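Local coordinates for solute-binding periplasmic protein of iron/siderophore ABC transporter (Yersinia pestis, PDB 6B2Y) that probably binds chelated iron in the periplasm and delivers it to an ABC transporter of the inner membrane, as siderophore-binding proteins do, at residues Val41-Met44 with Ala45-Val49; Lys202-Asp205 with Ile206-Ile210. All coordinates share one frame; numbering follows the deposited sequence.

Contact 1: Val41-Met44 with Ala45-Val49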
ATOM      1  N   VAL A  41       3.754  24.268  -5.128  1.00 20.80           N
ATOM      2  CA  VAL A  41       4.175  22.925  -5.507  1.00 20.93           C
ATOM      3  C   VAL A  41       3.431  22.548  -6.783  1.00 23.64           C
ATOM      4  O   VAL A  41       2.322  23.016  -7.037  1.00 23.39           O
ATOM      5  CB  VAL A  41       3.916  21.864  -4.400  1.00 20.48           C
ATOM      6  CG1 VAL A  41       4.627  22.227  -3.098  1.00 24.12           C
ATOM      7  CG2 VAL A  41       2.412  21.647  -4.171  1.00 21.35           C
ATOM      8  N   THR A  42       4.063  21.733  -7.614  1.00 19.28           N
ATOM      9  CA  THR A  42       3.368  21.064  -8.705  1.00 19.79           C
ATOM     10  C   THR A  42       3.058  19.653  -8.220  1.00 20.02           C
ATOM     11  O   THR A  42       3.980  18.903  -7.872  1.00 19.22           O
ATOM     12  CB  THR A  42       4.201  21.021  -9.986  1.00 22.75           C
ATOM     13  OG1 THR A  42       4.550  22.355 -10.389  1.00 21.97           O
ATOM     14  CG2 THR A  42       3.398  20.349 -11.108  1.00 26.29           C
ATOM     15  N   ASP A  43       1.777  19.286  -8.188  1.00 19.68           N
ATOM     16  CA  ASP A  43       1.451  18.003  -7.567  1.00 20.66           C
ATOM     17  C   ASP A  43       1.396  16.883  -8.615  1.00 19.50           C
ATOM     18  O   ASP A  43       1.737  17.067  -9.788  1.00 18.91           O
ATOM     19  CB  ASP A  43       0.162  18.115  -6.739  1.00 19.39           C
ATOM     20  CG  ASP A  43      -1.114  18.168  -7.582  1.00 18.03           C
ATOM     21  OD1 ASP A  43      -1.052  18.087  -8.817  1.00 19.80           O
ATOM     22  OD2 ASP A  43      -2.200  18.304  -6.969  1.00 19.74           O
ATOM     23  N   MET A  44       0.992  15.685  -8.178  1.00 18.19           N
ATOM     24  CA  MET A  44       1.063  14.538  -9.082  1.00 19.26           C
ATOM     25  C   MET A  44      -0.022  14.570 -10.145  1.00 21.29           C
ATOM     26  O   MET A  44       0.050  13.796 -11.108  1.00 22.67           O
ATOM     27  CB  MET A  44       0.992  13.223  -8.284  1.00 21.21           C
ATOM     28  CG  MET A  44       2.181  13.051  -7.357  1.00 19.86           C
ATOM     29  SD  MET A  44       3.744  13.165  -8.248  1.00 22.13           S
ATOM     30  CE  MET A  44       3.546  11.810  -9.369  1.00 19.94           C
ATOM     31  N   ALA A  45      -1.008  15.452 -10.006  1.00 19.99           N
ATOM     32  CA  ALA A  45      -1.972  15.707 -11.069  1.00 21.06           C
ATOM     33  C   ALA A  45      -1.504  16.798 -12.030  1.00 25.64           C
ATOM     34  O   ALA A  45      -2.191  17.076 -13.023  1.00 25.68           O
ATOM     35  CB  ALA A  45      -3.323  16.094 -10.453  1.00 19.67           C
ATOM     36  N   GLY A  46      -0.351  17.405 -11.769  1.00 20.72           N
ATOM     37  CA  GLY A  46       0.132  18.512 -12.569  1.00 19.97           C
ATOM     38  C   GLY A  46      -0.463  19.848 -12.201  1.00 23.39           C
ATOM     39  O   GLY A  46      -0.218  20.834 -12.908  1.00 23.29           O
ATOM     40  N   ARG A  47      -1.255  19.908 -11.132  1.00 18.88           N
ATOM     41  CA  ARG A  47      -1.787  21.174 -10.651  1.00 17.13           C
ATOM     42  C   ARG A  47      -0.708  21.976  -9.942  1.00 26.10           C
ATOM     43  O   ARG A  47       0.208  21.418  -9.323  1.00 22.00           O
ATOM     44  CB  ARG A  47      -2.951  20.932  -9.697  1.00 19.15           C
ATOM     45  CG  ARG A  47      -4.080  20.110 -10.338  1.00 21.49           C
ATOM     46  CD  ARG A  47      -4.955  19.420  -9.293  1.00 20.69           C
ATOM     47  NE  ARG A  47      -5.684  20.347  -8.422  1.00 22.50           N
ATOM     48  CZ  ARG A  47      -5.323  20.637  -7.175  1.00 24.12           C
ATOM     49  NH1 ARG A  47      -4.233  20.089  -6.641  1.00 22.84           N
ATOM     50  NH2 ARG A  47      -6.055  21.478  -6.453  1.00 27.42           N
ATOM     51  N   THR A  48      -0.832  23.298 -10.012  1.00 20.61           N
ATOM     52  CA  THR A  48       0.080  24.177  -9.299  1.00 20.46           C
ATOM     53  C   THR A  48      -0.676  24.783  -8.130  1.00 27.52           C
ATOM     54  O   THR A  48      -1.743  25.377  -8.315  1.00 25.38           O
ATOM     55  CB  THR A  48       0.674  25.241 -10.229  1.00 24.35           C
ATOM     56  OG1 THR A  48      -0.367  25.914 -10.947  1.00 28.53           O
ATOM     57  CG2 THR A  48       1.580  24.570 -11.238  1.00 24.01           C
ATOM     58  N   VAL A  49      -0.141  24.584  -6.927  1.00 23.33           N
ATOM     59  CA  VAL A  49      -0.825  24.827  -5.664  1.00 25.63           C
ATOM     60  C   VAL A  49       0.052  25.719  -4.801  1.00 26.55           C
ATOM     61  O   VAL A  49       1.210  25.383  -4.549  1.00 25.05           O
ATOM     62  CB  VAL A  49      -1.114  23.499  -4.932  1.00 24.67           C
ATOM     63  CG1 VAL A  49      -1.870  23.720  -3.614  1.00 28.81           C
ATOM     64  CG2 VAL A  49      -1.866  22.533  -5.847  1.00 29.21           C
TER
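The guanidinium of Arg47 meets the carboxylate of Asp43 at its edge: OD2 of Asp43 lies in the guanidinium plane, 2.7 Å from NH1 of Arg47, and the two make a salt bridge. The flat groups are turned 34° against each other, and NH1 reaches OD2 from above the carboxylate plane. A bend at chi3 (64°) swings the guanidinium round to bring NH1 there. The other oxygen serves the turn. OD1 of Asp43 accepts from Arg47 N at 3.0 Å, again from above the plane, and more weakly from Ala45 N, the bond an Asx turn would use. With chi1 at 75°, CG of Asp43 sits between its own N and carbonyl carbon, which sets the carboxylate over these amides. Asp43 to Gly46 is a type I beta turn with a G1 bulge in a 3:5 hairpin, closed by Gly46 N to Asp43 O at 2.9 Å and by Asp43 N to Arg47 O; Gly46 has a positive phi, where a side chain would jam against the preceding carbonyl O. Val41 and Val49 form an antiparallel hydrogen-bonded pair, with Val41 N 2.8 Å from Val49 O. On the face opposite these valines, Thr42 OG1 lies 3.8 Å from Thr48 CG2, the two side chains side by side. The hairpin of strands 40-42 and 48-50 rests on strand 159-162, where Phe161 N also binds Asp43 OD2 and Val159 O takes Arg47 NH1. Glu153 of helix 147-154 pairs with Arg47 NH2, while helix 168-182 packs against Val41 and Met44.

Contact 2: Lys202-Asp205 with Ile206-Ile210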
ATOM      1  N   LYS A 202      18.538  -3.296  -4.951  1.00 23.22           N
ATOM      2  CA  LYS A 202      18.910  -4.648  -4.528  1.00 21.60           C
ATOM      3  C   LYS A 202      18.211  -5.702  -5.363  1.00 25.13           C
ATOM      4  O   LYS A 202      18.771  -6.779  -5.617  1.00 28.26           O
ATOM      5  CB  LYS A 202      18.553  -4.871  -3.058  1.00 22.68           C
ATOM      6  CG  LYS A 202      19.402  -4.110  -2.088  1.00 28.41           C
ATOM      7  CD  LYS A 202      18.851  -4.255  -0.680  1.00 29.58           C
ATOM      8  CE  LYS A 202      19.670  -3.445   0.292  1.00 33.03           C
ATOM      9  NZ  LYS A 202      19.187  -3.611   1.683  1.00 29.99           N
ATOM     10  N   VAL A 203      16.979  -5.422  -5.770  1.00 23.21           N
ATOM     11  CA  VAL A 203      16.193  -6.333  -6.587  1.00 24.38           C
ATOM     12  C   VAL A 203      16.521  -6.172  -8.062  1.00 26.69           C
ATOM     13  O   VAL A 203      16.767  -7.159  -8.758  1.00 23.53           O
ATOM     14  CB  VAL A 203      14.687  -6.106  -6.330  1.00 22.52           C
ATOM     15  CG1 VAL A 203      13.843  -6.870  -7.343  1.00 21.29           C
ATOM     16  CG2 VAL A 203      14.318  -6.503  -4.887  1.00 22.59           C
ATOM     17  N   THR A 204      16.523  -4.927  -8.563  1.00 24.74           N
ATOM     18  CA  THR A 204      16.696  -4.735  -9.999  1.00 24.71           C
ATOM     19  C   THR A 204      18.121  -5.003 -10.454  1.00 27.57           C
ATOM     20  O   THR A 204      18.315  -5.326 -11.633  1.00 25.44           O
ATOM     21  CB  THR A 204      16.273  -3.322 -10.436  1.00 23.29           C
ATOM     22  OG1 THR A 204      17.097  -2.333  -9.807  1.00 25.84           O
ATOM     23  CG2 THR A 204      14.798  -3.101 -10.104  1.00 24.43           C
ATOM     24  N   ASP A 205      19.111  -4.867  -9.565  1.00 25.19           N
ATOM     25  CA  ASP A 205      20.474  -5.283  -9.904  1.00 29.44           C
ATOM     26  C   ASP A 205      20.465  -6.683 -10.510  1.00 30.52           C
ATOM     27  O   ASP A 205      21.216  -6.969 -11.453  1.00 31.42           O
ATOM     28  CB  ASP A 205      21.373  -5.264  -8.657  1.00 31.98           C
ATOM     29  CG  ASP A 205      21.924  -3.866  -8.303  1.00 34.17           C
ATOM     30  OD1 ASP A 205      21.647  -2.860  -8.991  1.00 32.90           O
ATOM     31  OD2 ASP A 205      22.661  -3.789  -7.296  1.00 38.07           O
ATOM     32  N   ILE A 206      19.609  -7.559  -9.984  1.00 25.67           N
ATOM     33  CA  ILE A 206      19.467  -8.929 -10.473  1.00 29.71           C
ATOM     34  C   ILE A 206      18.398  -9.036 -11.555  1.00 28.01           C
ATOM     35  O   ILE A 206      18.623  -9.648 -12.606  1.00 29.34           O
ATOM     36  CB  ILE A 206      19.157  -9.883  -9.292  1.00 28.62           C
ATOM     37  CG1 ILE A 206      20.384 -10.039  -8.395  1.00 30.98           C
ATOM     38  CG2 ILE A 206      18.686 -11.232  -9.812  1.00 29.32           C
ATOM     39  CD1 ILE A 206      20.121 -10.787  -7.098  1.00 36.33           C
ATOM     40  N   THR A 207      17.200  -8.483 -11.333  1.00 25.57           N
ATOM     41  CA  THR A 207      16.114  -8.745 -12.275  1.00 25.42           C
ATOM     42  C   THR A 207      16.228  -7.965 -13.586  1.00 29.24           C
ATOM     43  O   THR A 207      15.567  -8.345 -14.562  1.00 31.20           O
ATOM     44  CB  THR A 207      14.749  -8.455 -11.638  1.00 24.57           C
ATOM     45  OG1 THR A 207      14.709  -7.085 -11.226  1.00 24.44           O
ATOM     46  CG2 THR A 207      14.501  -9.372 -10.409  1.00 24.83           C
ATOM     47  N   ASN A 208      17.035  -6.897 -13.643  1.00 28.05           N
ATOM     48  CA  ASN A 208      17.238  -6.206 -14.920  1.00 29.63           C
ATOM     49  C   ASN A 208      17.818  -7.139 -15.982  1.00 34.72           C
ATOM     50  O   ASN A 208      17.508  -6.993 -17.174  1.00 34.83           O
ATOM     51  CB  ASN A 208      18.166  -4.997 -14.745  1.00 29.85           C
ATOM     52  CG  ASN A 208      17.465  -3.779 -14.142  1.00 26.37           C
ATOM     53  OD1 ASN A 208      16.241  -3.685 -14.142  1.00 29.51           O
ATOM     54  ND2 ASN A 208      18.256  -2.836 -13.627  1.00 28.11           N
ATOM     55  N   LYS A 209      18.654  -8.102 -15.575  1.00 34.82           N
ATOM     56  CA  LYS A 209      19.386  -8.954 -16.514  1.00 29.72           C
ATOM     57  C   LYS A 209      18.633 -10.205 -16.939  1.00 35.36           C
ATOM     58  O   LYS A 209      19.098 -10.916 -17.834  1.00 35.75           O
ATOM     59  CB  LYS A 209      20.730  -9.373 -15.909  1.00 35.91           C
ATOM     60  CG  LYS A 209      21.494  -8.247 -15.242  1.00 40.64           C
ATOM     61  CD  LYS A 209      22.195  -7.375 -16.264  1.00 46.12           C
ATOM     62  CE  LYS A 209      22.816  -6.146 -15.603  1.00 49.21           C
ATOM     63  NZ  LYS A 209      24.099  -6.433 -14.896  1.00 50.91           N
ATOM     64  N   ILE A 210      17.494 -10.507 -16.326  1.00 32.68           N
ATOM     65  CA  ILE A 210      16.804 -11.770 -16.601  1.00 28.19           C
ATOM     66  C   ILE A 210      16.057 -11.673 -17.925  1.00 29.84           C
ATOM     67  O   ILE A 210      15.211 -10.783 -18.095  1.00 29.93           O
ATOM     68  CB  ILE A 210      15.851 -12.144 -15.462  1.00 30.88           C
ATOM     69  CG1 ILE A 210      16.639 -12.412 -14.180  1.00 27.71           C
ATOM     70  CG2 ILE A 210      15.004 -13.333 -15.858  1.00 31.71           C
ATOM     71  CD1 ILE A 210      15.777 -12.583 -12.964  1.00 24.88           C
TER
HETATM   72  O   HOH W   1      23.033  -5.125 -12.465  1.00 38.91           O
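Val203 O takes two backbone amides from the next turn, Thr207 N at 2.9 Å and Ile206 N at 3.1 Å, near the C-terminal end of the long alpha helix 186-207. The bond from Thr207 N is the regular i to i+4 one, nearly straight (167°) and in the carbonyl plane, whereas Ile206 N approaches from above that plane. Thr204 O receives Asn208 N in the same i to i+4 fashion. Beyond this the hydrogen bonding slackens: Lys209 N to Ile206 O and Ile210 N to Thr207 O are both weak, i to i+3. Thr207 packs against the preceding turn, with its CG2 4.0 Å from Val203 CG1. A chi1 of 59° turns its OG1 back toward that turn, close to Thr204 CA, and the hydroxyl is hydrogen-bonded to Gln245 O. Thr204 and Asn208 run side by side, the amide end of Asn208 lying over Thr204 CB. Val203 also touches helix 340-350 through Gln344 and Ala347, while Ile206 meets Gln354 and Phe355, so this end of the helix rests on the C-terminal part of the chain. Bends at chi2 and chi4 turn the Lys209 chain toward the carbonyl of Asp205, and one water joins them: it donates to Asp205 O at 2.8 Å and accepts from Lys209 NZ at 3.0 Å.

Contact 1 and contact 2 lie about 32 Å apart between centres and about 19 Å between nearest atoms, and do not touch. Residues 41-49 form a hairpin alongside the five-stranded parallel sheet that contains strand 159-162, whereas residues 202-210 lie at the C-terminal part of the long helix that begins at 186, just before strand 217-221 opens the second sheet. Such a long helix joining two sheet-bearing lobes is consistent with the fold of siderophore-binding proteins, whose two lobes are linked by a rigid helical backbone. Each contact's centre is about 22 Å from the centre of the chain. The side chain of Asn208 in contact 2 is about 8 Å from a bound sodium ion.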